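Local coordinates for 2,5-dihydroxypyridine 5,6-dioxygenase (Pseudomonas putida KT2440, PDB 7CUP), which catalyses the iron-dependent, oxygen-consuming cleavage of 2,5-dihydroxypyridine between ring carbons 5 and 6 to N-formylmaleamate in nicotinate degradation, at the Fe (III) ion site and the interface of chains A and B. Coordinates in Å, arbitrary orientation; residue numbers count along the deposited sequence, not the author numbering. Chains: chain A/B, 2,5-dihydroxypyridine 5,6-dioxygenase.

Contact 1: the Fe (III) ion site. Residues chain A 73, 265, 293, 302, 318-320. With FE (Fe (III) ion), chain C.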
loop_
_atom_site.group_PDB
_atom_site.type_symbol
_atom_site.label_atom_id
_atom_site.label_comp_id
_atom_site.label_asym_id
_atom_site.label_seq_id
_atom_site.Cartn_x
_atom_site.Cartn_y
_atom_site.Cartn_z
ATOM N N THR A 73 8.900 -25.631 7.221
ATOM C CA THR A 73 9.022 -27.012 7.779
ATOM C C THR A 73 10.375 -27.622 7.393
ATOM O O THR A 73 10.753 -28.638 8.009
ATOM C CB THR A 73 7.896 -27.948 7.312
ATOM O OG1 THR A 73 8.118 -28.304 5.945
ATOM C CG2 THR A 73 6.533 -27.319 7.495
ATOM N N HIS A 265 8.221 -39.213 13.166
ATOM C CA HIS A 265 6.819 -39.591 13.439
ATOM C C HIS A 265 6.332 -40.522 12.332
ATOM O O HIS A 265 6.890 -40.492 11.211
ATOM C CB HIS A 265 5.955 -38.354 13.722
ATOM C CG HIS A 265 5.851 -37.386 12.602
ATOM N ND1 HIS A 265 4.961 -37.563 11.562
ATOM C CD2 HIS A 265 6.495 -36.225 12.375
ATOM C CE1 HIS A 265 5.068 -36.553 10.718
ATOM N NE2 HIS A 265 6.009 -35.725 11.196
ATOM N N ARG A 293 0.001 -34.334 3.626
ATOM C CA ARG A 293 0.195 -34.936 4.971
ATOM C C ARG A 293 -1.082 -35.665 5.411
ATOM O O ARG A 293 -0.960 -36.655 6.157
ATOM C CB ARG A 293 0.607 -33.899 6.018
ATOM C CG ARG A 293 1.957 -33.247 5.765
ATOM C CD ARG A 293 2.336 -32.287 6.852
ATOM N NE ARG A 293 3.698 -31.841 6.614
ATOM C CZ ARG A 293 4.062 -30.913 5.734
ATOM N NH1 ARG A 293 3.143 -30.300 4.995
ATOM N NH2 ARG A 293 5.347 -30.592 5.601
ATOM N N SER A 302 8.248 -39.384 8.878
ATOM C CA SER A 302 9.098 -38.188 8.923
ATOM C C SER A 302 10.531 -38.596 9.286
ATOM O O SER A 302 10.730 -39.735 9.782
ATOM C CB SER A 302 8.515 -37.185 9.886
ATOM O OG SER A 302 9.356 -36.046 9.939
ATOM N N HIS A 318 14.455 -31.831 8.011
ATOM C CA HIS A 318 13.136 -32.447 8.278
ATOM C C HIS A 318 12.420 -32.791 6.965
ATOM O O HIS A 318 12.177 -31.873 6.140
ATOM C CB HIS A 318 12.326 -31.486 9.140
ATOM C CG HIS A 318 10.917 -31.929 9.284
ATOM N ND1 HIS A 318 9.873 -31.247 8.713
ATOM C CD2 HIS A 318 10.400 -33.022 9.867
ATOM C CE1 HIS A 318 8.752 -31.881 8.955
ATOM N NE2 HIS A 318 9.051 -32.964 9.667
ATOM N N LEU A 319 12.048 -34.062 6.788
ATOM C CA LEU A 319 11.212 -34.526 5.644
ATOM C C LEU A 319 9.927 -35.162 6.165
ATOM O O LEU A 319 9.975 -35.832 7.213
ATOM C CB LEU A 319 11.990 -35.532 4.795
ATOM C CG LEU A 319 13.341 -35.046 4.283
ATOM C CD1 LEU A 319 14.025 -36.165 3.510
ATOM C CD2 LEU A 319 13.209 -33.797 3.413
ATOM N N ASP A 320 8.810 -34.868 5.494
ATOM C CA ASP A 320 7.498 -35.543 5.634
ATOM C C ASP A 320 7.252 -36.270 4.329
ATOM O O ASP A 320 7.369 -35.634 3.245
ATOM C CB ASP A 320 6.371 -34.570 5.968
ATOM C CG ASP A 320 6.404 -34.142 7.421
ATOM O OD1 ASP A 320 6.967 -34.889 8.211
ATOM O OD2 ASP A 320 5.907 -33.053 7.733
HETATM FE FE FE C . 7.680 -34.530 10.368
HETATM O O HOH W 1 9.010 -34.116 12.261
HETATM O O HOH W 2 6.144 -32.808 10.551
#

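Contact 2: the interface of chains A and B. Residues chain A 55-59, 86-87, 90; chain B 44, 54-58, 90.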
loop_
_atom_site.group_PDB
_atom_site.type_symbol
_atom_site.label_atom_id
_atom_site.label_comp_id
_atom_site.label_asym_id
_atom_site.label_seq_id
_atom_site.Cartn_x
_atom_site.Cartn_y
_atom_site.Cartn_z
ATOM N N TYR A 55 -5.402 -8.900 20.713
ATOM C CA TYR A 55 -4.244 -8.063 20.346
ATOM C C TYR A 55 -3.413 -8.885 19.367
ATOM O O TYR A 55 -3.541 -10.139 19.376
ATOM C CB TYR A 55 -3.439 -7.644 21.583
ATOM C CG TYR A 55 -2.946 -8.768 22.461
ATOM C CD1 TYR A 55 -3.803 -9.416 23.340
ATOM C CD2 TYR A 55 -1.630 -9.197 22.425
ATOM C CE1 TYR A 55 -3.358 -10.447 24.157
ATOM C CE2 TYR A 55 -1.166 -10.243 23.225
ATOM C CZ TYR A 55 -2.040 -10.872 24.094
ATOM O OH TYR A 55 -1.613 -11.857 24.923
ATOM N N ALA A 56 -2.633 -8.198 18.537
ATOM C CA ALA A 56 -1.637 -8.813 17.630
ATOM C C ALA A 56 -0.244 -8.659 18.241
ATOM O O ALA A 56 0.055 -7.646 18.924
ATOM C CB ALA A 56 -1.728 -8.202 16.245
ATOM N N VAL A 57 0.567 -9.699 18.072
ATOM C CA VAL A 57 2.007 -9.721 18.406
ATOM C C VAL A 57 2.763 -9.940 17.105
ATOM O O VAL A 57 2.455 -10.921 16.422
ATOM C CB VAL A 57 2.321 -10.815 19.430
ATOM C CG1 VAL A 57 3.802 -10.829 19.733
ATOM C CG2 VAL A 57 1.505 -10.605 20.687
ATOM N N GLU A 58 3.647 -9.007 16.765
ATOM C CA GLU A 58 4.507 -9.112 15.579
ATOM C C GLU A 58 5.928 -9.342 16.064
ATOM O O GLU A 58 6.434 -8.545 16.847
ATOM C CB GLU A 58 4.415 -7.886 14.673
ATOM C CG GLU A 58 5.323 -8.038 13.489
ATOM C CD GLU A 58 5.023 -7.180 12.279
ATOM O OE1 GLU A 58 4.346 -6.116 12.451
ATOM O OE2 GLU A 58 5.497 -7.591 11.161
ATOM N N LEU A 59 6.533 -10.404 15.576
ATOM C CA LEU A 59 7.960 -10.719 15.795
ATOM C C LEU A 59 8.718 -10.449 14.497
ATOM O O LEU A 59 8.233 -10.752 13.411
ATOM C CB LEU A 59 8.076 -12.192 16.188
ATOM C CG LEU A 59 7.365 -12.593 17.481
ATOM C CD1 LEU A 59 7.654 -14.025 17.837
ATOM C CD2 LEU A 59 7.782 -11.688 18.617
ATOM N N ALA A 86 10.269 -12.213 26.756
ATOM C CA ALA A 86 9.238 -11.157 26.829
ATOM C C ALA A 86 8.103 -11.511 25.846
ATOM O O ALA A 86 6.900 -11.542 26.267
ATOM C CB ALA A 86 9.881 -9.802 26.589
ATOM N N ALA A 87 8.462 -11.768 24.588
ATOM C CA ALA A 87 7.537 -12.201 23.504
ATOM C C ALA A 87 6.829 -13.496 23.899
ATOM O O ALA A 87 5.593 -13.613 23.723
ATOM C CB ALA A 87 8.304 -12.375 22.222
ATOM N N ALA A 90 4.179 -12.613 26.262
ATOM C CA ALA A 90 3.110 -11.837 25.597
ATOM C C ALA A 90 2.098 -12.809 24.996
ATOM O O ALA A 90 0.884 -12.518 25.017
ATOM C CB ALA A 90 3.698 -10.893 24.569
ATOM N N MET B 44 11.052 -0.310 15.710
ATOM C CA MET B 44 11.319 -1.769 15.552
ATOM C C MET B 44 12.751 -1.995 15.034
ATOM O O MET B 44 13.449 -2.807 15.631
ATOM C CB MET B 44 10.315 -2.407 14.590
ATOM C CG MET B 44 8.897 -2.403 15.121
ATOM S SD MET B 44 8.651 -3.596 16.458
ATOM C CE MET B 44 8.654 -5.137 15.532
ATOM N N VAL B 54 12.910 -7.502 20.458
ATOM C CA VAL B 54 11.811 -6.586 20.040
ATOM C C VAL B 54 10.569 -7.386 19.629
ATOM O O VAL B 54 10.718 -8.335 18.894
ATOM C CB VAL B 54 12.251 -5.714 18.855
ATOM C CG1 VAL B 54 11.415 -4.442 18.783
ATOM C CG2 VAL B 54 13.717 -5.401 18.914
ATOM N N TYR B 55 9.373 -6.871 19.926
ATOM C CA TYR B 55 8.094 -7.296 19.320
ATOM C C TYR B 55 7.168 -6.081 19.282
ATOM O O TYR B 55 7.395 -5.132 20.046
ATOM C CB TYR B 55 7.472 -8.444 20.093
ATOM C CG TYR B 55 7.237 -8.206 21.564
ATOM C CD1 TYR B 55 8.280 -8.264 22.473
ATOM C CD2 TYR B 55 5.964 -7.989 22.070
ATOM C CE1 TYR B 55 8.085 -8.079 23.828
ATOM C CE2 TYR B 55 5.740 -7.822 23.433
ATOM C CZ TYR B 55 6.818 -7.827 24.314
ATOM O OH TYR B 55 6.646 -7.648 25.654
ATOM N N ALA B 56 6.211 -6.067 18.363
ATOM C CA ALA B 56 5.140 -5.060 18.346
ATOM C C ALA B 56 3.893 -5.677 18.987
ATOM O O ALA B 56 3.663 -6.917 18.859
ATOM C CB ALA B 56 4.880 -4.574 16.944
ATOM N N VAL B 57 3.123 -4.833 19.656
ATOM C CA VAL B 57 1.784 -5.152 20.212
ATOM C C VAL B 57 0.782 -4.198 19.556
ATOM O O VAL B 57 0.998 -2.976 19.621
ATOM C CB VAL B 57 1.805 -5.042 21.743
ATOM C CG1 VAL B 57 0.415 -5.160 22.315
ATOM C CG2 VAL B 57 2.717 -6.117 22.341
ATOM N N GLU B 58 -0.214 -4.751 18.867
ATOM C CA GLU B 58 -1.227 -3.942 18.187
ATOM C C GLU B 58 -2.554 -4.137 18.915
ATOM O O GLU B 58 -2.991 -5.283 19.097
ATOM C CB GLU B 58 -1.342 -4.270 16.700
ATOM C CG GLU B 58 -2.435 -3.420 16.078
ATOM C CD GLU B 58 -2.394 -3.309 14.568
ATOM O OE1 GLU B 58 -1.722 -4.182 13.909
ATOM O OE2 GLU B 58 -3.040 -2.338 14.072
ATOM N N ALA B 90 1.099 -8.372 28.201
ATOM C CA ALA B 90 2.048 -8.473 27.060
ATOM C C ALA B 90 2.993 -7.263 27.081
ATOM O O ALA B 90 4.157 -7.417 26.702
ATOM C CB ALA B 90 1.292 -8.576 25.775
#

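Contact 1: the Fe (III) ion site
The iron of this non-haem dioxygenase is held by the two-histidine, one-carboxylate set of its class, joined here by a serine hydroxyl. A:His265 comes from strand 263-269 and A:Ser302 from strand 299-303, while A:His318, in the loop just before strand 319-323, and A:Asp320, within that strand, form an HxD motif. The geometry is near octahedral. A:His265 binds FE through NE2 at 2.2 Å, and the NE2 of A:His318 faces it across the metal, also 2.2 Å from FE, with an N-Fe-N angle of 167°. With the histidines opposed, the His-His-Asp set is meridional rather than the familiar facial one. The carboxylate oxygen OD1 of A:Asp320 lies 2.3 Å from FE, opposite water 1; the hydroxyl OG of A:Ser302, 2.3 Å from FE, stands opposite water 2. The two waters are thus neighbours, and such positions could plausibly be given up to substrate or oxygen.

Second-shell bonds help to position A:His318, A:Asp320 and A:Ser302. A:His318, its CG anti to the backbone N (chi1 171°), turns ND1 towards the carbonyl O of A:Thr73 at 2.8 Å, a hydrogen bond close to the ring plane that sets the ring's rotation. The other carboxylate oxygen of A:Asp320, OD2, takes a salt bridge from A:Arg293 NE at 2.8 Å on its anti lone pair, in the guanidinium plane and nearly straight (166° at H). Water 2 also lies 2.8 Å from A:Asp320 OD2. The arginine would probably keep this carboxylate ionised. A:Ser302 OG donates to A:Leu319 O at 2.8 Å, from above the carbonyl plane, a bond that probably helps to hold the hydroxyl turned towards the iron.

Contact 2: the interface of chains A and B
Edge-to-edge strand pairing across a two-fold axis joins the chains in the deposited assembly, probably as part of the biological oligomer: strand 53-58 of each copy runs antiparallel to its twin, continuing a sheet between subunits. The axis passes between A:Val57 and B:Val57, flanked by backbone hydrogen bonds between A:Ala56 and B:Glu58 and between A:Glu58 and B:Ala56. In the latter pair, B:Ala56 N gives to A:Glu58 O at 2.9 Å, in the carbonyl plane, and A:Glu58 N gives to B:Ala56 O at 3.0 Å, from above it; the other pair is its twin.

B:Tyr55 shows how one side chain fills the angle between strand and helix. Its CG sits in the crowded position between backbone N and carbonyl carbon (chi1 56°), which directs the ring towards helix 85-92 of chain A. CB lies beside A:Leu59, 3.6 Å from its CD2, the two side chains running alongside each other in the same direction. Farther out, CD1 meets A:Ala87 CB at 4.1 Å, with the CA of A:Ala87 over the rim of one ring face. CE1 touches A:Ala86 CB at 3.7 Å, and on the opposite ring edge CE2 reaches A:Ala90 CB at 3.9 Å. At the tip the phenol B:Tyr55 OH turns back to its own chain and donates to B:Ala90 O at 2.7 Å, nearly along the C=O axis (175°), tying strand to helix. An alanine here would lose the ring and this bond, and would probably loosen both the packing against chain A's helix and the hold on chain B's own. The small A:Ala90 and B:Ala90 let the helices approach closely, CB to CB at 3.6 Å.

Contact 1 and contact 2 lie about 30 Å apart, measured between the centres of their C-alpha atoms, and share no residue. The iron of contact 1 is bound by residues of one chain, so nothing in contact 2 completes the metal site. A sequence connection does exist: A:Thr73, in the second shell of contact 1, belongs to the 3-10 helix 72-74 that falls between strand 53-58 and helix 85-92, both of which build contact 2. Subunit pairing could therefore steady this segment, though the structure alone does not show coupling. The deposited assembly holds six copies, and contact 2 probably helps join them.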